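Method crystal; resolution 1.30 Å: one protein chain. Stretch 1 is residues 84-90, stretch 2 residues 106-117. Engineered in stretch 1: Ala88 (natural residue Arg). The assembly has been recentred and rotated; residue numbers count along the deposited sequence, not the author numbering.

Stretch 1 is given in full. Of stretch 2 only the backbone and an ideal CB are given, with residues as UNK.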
ATOM      1  N   LYS A  84      15.769  -2.568   9.905  1.00 14.44           N
ATOM      2  CA  LYS A  84      17.033  -2.911  10.568  1.00 15.06           C
ATOM      3  C   LYS A  84      17.638  -4.186  10.025  1.00 16.52           C
ATOM      4  O   LYS A  84      18.621  -4.722  10.558  1.00 17.67           O
ATOM      5  CB  LYS A  84      16.797  -2.974  12.086  1.00 14.87           C
ATOM      6  CG  LYS A  84      16.238  -1.684  12.660  1.00 14.83           C
ATOM      7  CD  LYS A  84      16.002  -1.779  14.162  1.00 14.71           C
ATOM      8  CE  LYS A  84      15.209  -0.599  14.687  1.00 15.39           C
ATOM      9  NZ  LYS A  84      14.838  -0.751  16.129  1.00 14.54           N
ATOM     10  N   LYS A  85      17.064  -4.748   8.968  1.00 16.25           N
ATOM     11  CA  LYS A  85      17.513  -5.964   8.311  1.00 17.05           C
ATOM     12  C   LYS A  85      17.611  -7.164   9.235  1.00 17.27           C
ATOM     13  O   LYS A  85      18.449  -8.063   9.083  1.00 18.63           O
ATOM     14  CB  LYS A  85      18.842  -5.726   7.572  1.00 18.45           C
ATOM     15  CG  LYS A  85      18.738  -4.601   6.557  1.00 20.49           C
ATOM     16  CD  LYS A  85      20.017  -4.413   5.757  1.00 22.87           C
ATOM     17  CE  LYS A  85      19.713  -3.726   4.434  1.00 25.06           C
ATOM     18  NZ  LYS A  85      19.672  -2.250   4.588  1.00 26.88           N
ATOM     19  N   ASN A  86      16.693  -7.244  10.193  1.00 16.15           N
ATOM     20  CA  ASN A  86      16.669  -8.299  11.192  1.00 16.05           C
ATOM     21  C   ASN A  86      15.360  -9.060  11.231  1.00 15.68           C
ATOM     22  O   ASN A  86      14.947  -9.730  12.173  1.00 17.64           O
ATOM     23  CB  ASN A  86      16.983  -7.740  12.579  1.00 15.67           C
ATOM     24  CG  ASN A  86      15.983  -6.736  13.090  1.00 15.80           C
ATOM     25  OD1 ASN A  86      15.102  -6.244  12.379  1.00 15.10           O
ATOM     26  ND2 ASN A  86      16.081  -6.377  14.364  1.00 16.40           N
ATOM     27  N   ARG A  87      14.597  -8.904  10.138  1.00 15.68           N
ATOM     28  CA  ARG A  87      13.324  -9.575   9.961  1.00 17.18           C
ATOM     29  C   ARG A  87      12.281  -9.159  10.976  1.00 16.54           C
ATOM     30  O   ARG A  87      11.447  -9.920  11.456  1.00 18.55           O
ATOM     31  CB  ARG A  87      13.558 -11.089   9.872  1.00 19.35           C
ATOM     32  CG  ARG A  87      13.689 -11.550   8.453  1.00 21.22           C
ATOM     33  CD  ARG A  87      14.949 -11.089   7.701  1.00 19.91           C
ATOM     34  NE  ARG A  87      14.479 -11.584   6.392  1.00 17.85           N
ATOM     35  CZ  ARG A  87      13.953 -10.850   5.437  1.00 16.17           C
ATOM     36  NH1 ARG A  87      13.972  -9.527   5.497  1.00 15.87           N
ATOM     37  NH2 ARG A  87      13.512 -11.419   4.314  1.00 16.67           N
ATOM     38  N   ALA A  88      12.255  -7.860  11.282  1.00 14.51           N
ATOM     39  CA  ALA A  88      11.243  -7.220  12.104  1.00 13.74           C
ATOM     40  C   ALA A  88      10.503  -6.187  11.235  1.00 12.48           C
ATOM     41  O   ALA A  88      11.075  -5.155  10.873  1.00 13.74           O
ATOM     42  CB  ALA A  88      11.834  -6.558  13.334  1.00 14.72           C
ATOM     43  N   TRP A  89       9.272  -6.502  10.848  1.00 11.08           N
ATOM     44  CA  TRP A  89       8.548  -5.754   9.829  1.00 10.00           C
ATOM     45  C   TRP A  89       7.742  -4.602  10.369  1.00  9.46           C
ATOM     46  O   TRP A  89       7.127  -4.670  11.445  1.00 11.48           O
ATOM     47  CB  TRP A  89       7.628  -6.710   9.035  1.00 10.90           C
ATOM     48  CG  TRP A  89       8.379  -7.840   8.403  1.00 10.48           C
ATOM     49  CD1 TRP A  89       8.609  -9.072   8.940  1.00 12.29           C
ATOM     50  CD2 TRP A  89       9.067  -7.817   7.148  1.00 10.85           C
ATOM     51  NE1 TRP A  89       9.395  -9.816   8.097  1.00 12.35           N
ATOM     52  CE2 TRP A  89       9.707  -9.068   6.992  1.00 11.75           C
ATOM     53  CE3 TRP A  89       9.237  -6.866   6.151  1.00 10.21           C
ATOM     54  CZ2 TRP A  89      10.463  -9.383   5.867  1.00 12.64           C
ATOM     55  CZ3 TRP A  89       9.988  -7.174   5.026  1.00 11.30           C
ATOM     56  CH2 TRP A  89      10.597  -8.426   4.902  1.00 12.00           C
ATOM     57  N   HIS A  90       7.733  -3.469   9.671  1.00  9.19           N
ATOM     58  CA  HIS A  90       6.982  -2.295  10.048  1.00  9.66           C
ATOM     59  C   HIS A  90       6.280  -1.657   8.851  1.00  8.76           C
ATOM     60  O   HIS A  90       6.787  -1.694   7.721  1.00  9.59           O
ATOM     61  CB  HIS A  90       7.894  -1.177  10.603  1.00 12.60           C
ATOM     62  CG  HIS A  90       8.555  -1.523  11.905  1.00 14.60           C
ATOM     63  ND1 HIS A  90       8.022  -1.196  13.128  1.00 17.40           N
ATOM     64  CD2 HIS A  90       9.710  -2.189  12.143  1.00 15.95           C
ATOM     65  CE1 HIS A  90       8.834  -1.653  14.083  1.00 17.75           C
ATOM     66  NE2 HIS A  90       9.853  -2.254  13.512  1.00 18.33           N
ATOM     67  N   UNK A 106       7.931 -17.166   1.450  1.00 17.75           N
ATOM     68  CA  UNK A 106       8.200 -15.819   1.921  1.00 15.57           C
ATOM     69  C   UNK A 106       7.958 -15.607   3.384  1.00 15.09           C
ATOM     70  O   UNK A 106       7.003 -16.242   3.737  1.00 16.41           O
ATOM     71  CB  UNK A 106       7.349 -14.821   1.133  1.00 15.57           C
ATOM     72  N   UNK A 107       8.663 -14.712   4.038  1.00 15.20           N
ATOM     73  CA  UNK A 107       9.880 -14.046   3.728  1.00 16.84           C
ATOM     74  C   UNK A 107      11.088 -14.979   3.612  1.00 18.29           C
ATOM     75  O   UNK A 107      11.159 -15.939   4.377  1.00 19.83           O
ATOM     76  CB  UNK A 107      10.144 -12.979   4.793  1.00 16.84           C
ATOM     77  N   UNK A 108      11.967 -14.736   2.648  1.00 18.62           N
ATOM     78  CA  UNK A 108      13.125 -15.601   2.422  1.00 21.09           C
ATOM     79  C   UNK A 108      14.242 -15.362   3.425  1.00 21.79           C
ATOM     80  O   UNK A 108      14.499 -14.223   3.824  1.00 21.67           O
ATOM     81  CB  UNK A 108      13.662 -15.394   1.004  1.00 21.09           C
ATOM     82  N   UNK A 109      14.953 -16.424   3.797  1.00 24.29           N
ATOM     83  CA  UNK A 109      16.102 -16.312   4.686  1.00 26.63           C
ATOM     84  C   UNK A 109      17.406 -16.502   3.906  1.00 27.38           C
ATOM     85  O   UNK A 109      18.462 -16.076   4.357  1.00 28.52           O
ATOM     86  CB  UNK A 109      16.003 -17.337   5.818  1.00 26.63           C
ATOM     87  N   UNK A 110      17.322 -17.093   2.727  1.00 28.68           N
ATOM     88  CA  UNK A 110      18.451 -17.446   1.882  1.00 30.10           C
ATOM     89  C   UNK A 110      18.890 -16.397   0.884  1.00 30.36           C
ATOM     90  O   UNK A 110      20.011 -16.386   0.351  1.00 30.97           O
ATOM     91  CB  UNK A 110      18.114 -18.728   1.117  1.00 30.10           C
ATOM     92  N   UNK A 111      18.013 -15.459   0.578  1.00 28.97           N
ATOM     93  CA  UNK A 111      18.257 -14.342  -0.332  1.00 28.57           C
ATOM     94  C   UNK A 111      17.197 -13.323   0.076  1.00 25.78           C
ATOM     95  O   UNK A 111      16.208 -13.129  -0.626  1.00 25.69           O
ATOM     96  CB  UNK A 111      18.169 -14.737  -1.808  1.00 28.57           C
ATOM     97  N   UNK A 112      17.398 -12.740   1.249  1.00 23.02           N
ATOM     98  CA  UNK A 112      16.421 -11.820   1.791  1.00 20.63           C
ATOM     99  C   UNK A 112      16.204 -10.485   1.123  1.00 18.28           C
ATOM    100  O   UNK A 112      17.111  -9.727   0.818  1.00 18.55           O
ATOM    101  CB  UNK A 112      16.800 -11.543   3.247  1.00 20.63           C
ATOM    102  N   UNK A 113      14.912 -10.181   0.942  1.00 15.41           N
ATOM    103  CA  UNK A 113      14.476  -8.868   0.463  1.00 13.54           C
ATOM    104  C   UNK A 113      14.015  -8.068   1.692  1.00 12.13           C
ATOM    105  O   UNK A 113      13.570  -8.677   2.665  1.00 13.04           O
ATOM    106  CB  UNK A 113      13.362  -8.990  -0.578  1.00 13.54           C
ATOM    107  N   UNK A 114      14.110  -6.752   1.631  1.00 11.56           N
ATOM    108  CA  UNK A 114      13.783  -5.892   2.771  1.00 11.09           C
ATOM    109  C   UNK A 114      12.566  -5.010   2.554  1.00 10.19           C
ATOM    110  O   UNK A 114      12.193  -4.229   3.452  1.00 10.67           O
ATOM    111  CB  UNK A 114      14.984  -5.005   3.104  1.00 11.09           C
ATOM    112  N   UNK A 115      11.900  -5.059   1.409  1.00  9.71           N
ATOM    113  CA  UNK A 115      10.697  -4.308   1.071  1.00  9.11           C
ATOM    114  C   UNK A 115       9.694  -5.303   0.509  1.00  8.55           C
ATOM    115  O   UNK A 115      10.090  -6.405   0.083  1.00 11.38           O
ATOM    116  CB  UNK A 115      10.989  -3.182   0.077  1.00  9.11           C
ATOM    117  N   UNK A 116       8.395  -5.027   0.547  1.00  8.13           N
ATOM    118  CA  UNK A 116       7.358  -5.974   0.173  1.00  8.29           C
ATOM    119  C   UNK A 116       6.459  -5.535  -0.976  1.00  7.66           C
ATOM    120  O   UNK A 116       5.998  -4.386  -1.041  1.00  8.30           O
ATOM    121  CB  UNK A 116       6.487  -6.264   1.397  1.00  8.29           C
ATOM    122  N   UNK A 117       6.221  -6.485  -1.896  1.00  7.93           N
ATOM    123  CA  UNK A 117       5.302  -6.259  -3.011  1.00  8.63           C
ATOM    124  C   UNK A 117       4.173  -7.279  -3.029  1.00  7.85           C
ATOM    125  O   UNK A 117       4.304  -8.419  -2.550  1.00  9.89           O
ATOM    126  CB  UNK A 117       6.061  -6.303  -4.339  1.00  8.63           C
TER

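Position 106 has nothing of stretch 1 within 5.5 Å of its ideal CB. Many side chains would suit it. It is Ala106, and it makes no contact.

At position 107 the CA-to-CB bond points toward stretch 1. The ideal CB lies 3.7 Å from Arg87 NH2 and 3.8 Å from Trp89 CZ2. The peptide bond before it is cis, and phi is -64°. A cis bond with that phi strongly favours proline. The residue is Pro107. Its CB packs 3.7 Å from Trp89 CZ2, an apolar contact.

At position 108 the CB points away, so stretch 1 says little about the side chain. Arg87 NH2 donates a hydrogen bond to the carbonyl O of 108 at 3.0 Å. Most side chains would suit it. It is Ser108. Its OG accepts a weak hydrogen bond from the backbone N of 111, at 3.4 Å.

Positions 109, 110 and 111 have no atom of stretch 1 within 5.5 Å of their ideal CB atoms. The choice is left wide. They are Ser109, Val110 and Asn111, and none contacts stretch 1.

Position 112 points toward stretch 1, and its ideal CB is 3.5 Å from Arg87 NH2. A compact aliphatic group could cover the guanidinium there, proline among others. The residue is Pro112. Its CB lies over one face of the guanidinium, 3.6 Å from Arg87 NH2.

Position 113 offers its carbonyl O to the edge of the same guanidinium. Arg87 NH1 donates to that O at 3.0 Å, and Arg87 NH2 at 3.2 Å. Phi of -100° and psi of 152° do not demand glycine; several residues could adopt them. It is Gly113, which serves through its backbone.

At position 114 the CB points sideways, 5.1 Å from Lys85 CE. The aliphatic part of Lys85 offers a surface for a long or aromatic side chain. It is Tyr114, with chi1 at -57° (m). Its end comes nearer to stretch 1, and Lys85 CG sits over the ring face, 3.8 Å from the centroid of the Tyr114 ring. Water 1 links Tyr114 OH and Lys85 O, at 2.8 Å from each.

Position 115 begins a strand and points away. Stretch 1 sets no limit here, and many side chains would suit it. It is Cys115, covalently bonded elsewhere in the structure.

Position 116 points toward stretch 1, with its ideal CB 5.1 Å from Trp89 CZ3. Space remains for a medium aliphatic group. It is Val116, whose CG2 reaches 3.6 Å from Trp89 CZ3.

Position 117 is out of reach of stretch 1, so the choice is open. It is Ser117.

Stretch 2, residues 106-117: APSSVNPGYCVS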
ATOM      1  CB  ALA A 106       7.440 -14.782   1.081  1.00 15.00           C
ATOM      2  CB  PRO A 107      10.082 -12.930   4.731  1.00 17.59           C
ATOM      3  CG  PRO A 107       9.296 -13.333   5.919  1.00 17.47           C
ATOM      4  CD  PRO A 107       8.407 -14.419   5.446  1.00 16.43           C
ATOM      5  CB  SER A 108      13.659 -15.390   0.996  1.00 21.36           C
ATOM      6  OG  SER A 108      14.707 -16.319   0.720  1.00 23.91           O
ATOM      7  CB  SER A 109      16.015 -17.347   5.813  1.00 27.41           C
ATOM      8  OG  SER A 109      16.056 -18.660   5.286  1.00 29.56           O
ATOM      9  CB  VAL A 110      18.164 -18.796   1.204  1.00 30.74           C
ATOM     10  CG1 VAL A 110      18.813 -19.053  -0.126  1.00 31.71           C
ATOM     11  CG2 VAL A 110      18.387 -19.933   2.177  1.00 31.37           C
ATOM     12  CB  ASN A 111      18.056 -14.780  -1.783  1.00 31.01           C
ATOM     13  CG  ASN A 111      19.069 -14.029  -2.631  1.00 32.59           C
ATOM     14  OD1 ASN A 111      18.967 -12.807  -2.748  1.00 34.23           O
ATOM     15  ND2 ASN A 111      20.044 -14.749  -3.161  1.00 33.89           N
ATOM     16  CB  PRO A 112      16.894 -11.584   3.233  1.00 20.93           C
ATOM     17  CG  PRO A 112      18.368 -11.806   3.162  1.00 22.62           C
ATOM     18  CD  PRO A 112      18.532 -12.934   2.179  1.00 22.95           C
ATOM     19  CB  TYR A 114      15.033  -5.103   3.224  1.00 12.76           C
ATOM     20  CG  TYR A 114      16.192  -6.026   3.585  1.00 14.58           C
ATOM     21  CD1 TYR A 114      17.336  -6.079   2.794  1.00 17.04           C
ATOM     22  CD2 TYR A 114      16.122  -6.868   4.684  1.00 14.87           C
ATOM     23  CE1 TYR A 114      18.383  -6.927   3.110  1.00 18.55           C
ATOM     24  CE2 TYR A 114      17.165  -7.730   5.002  1.00 16.73           C
ATOM     25  CZ  TYR A 114      18.286  -7.753   4.206  1.00 18.24           C
ATOM     26  OH  TYR A 114      19.318  -8.612   4.532  1.00 21.29           O
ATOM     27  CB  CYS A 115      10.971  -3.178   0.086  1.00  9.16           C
ATOM     28  SG  CYS A 115      11.839  -1.765   0.829  1.00 10.10           S
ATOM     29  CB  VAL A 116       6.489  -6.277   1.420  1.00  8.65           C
ATOM     30  CG1 VAL A 116       5.398  -7.302   1.114  1.00 10.22           C
ATOM     31  CG2 VAL A 116       7.360  -6.785   2.562  1.00 10.26           C
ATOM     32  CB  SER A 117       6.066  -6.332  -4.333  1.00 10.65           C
ATOM     33  OG  SER A 117       6.603  -7.615  -4.566  1.00 13.44           O
TER
HETATM   34  O   HOH W   1      18.927  -9.870   7.015  1.00 32.55           O
HETATM   35  O   HOH W   2      13.111 -14.519   6.643  1.00 28.37           O
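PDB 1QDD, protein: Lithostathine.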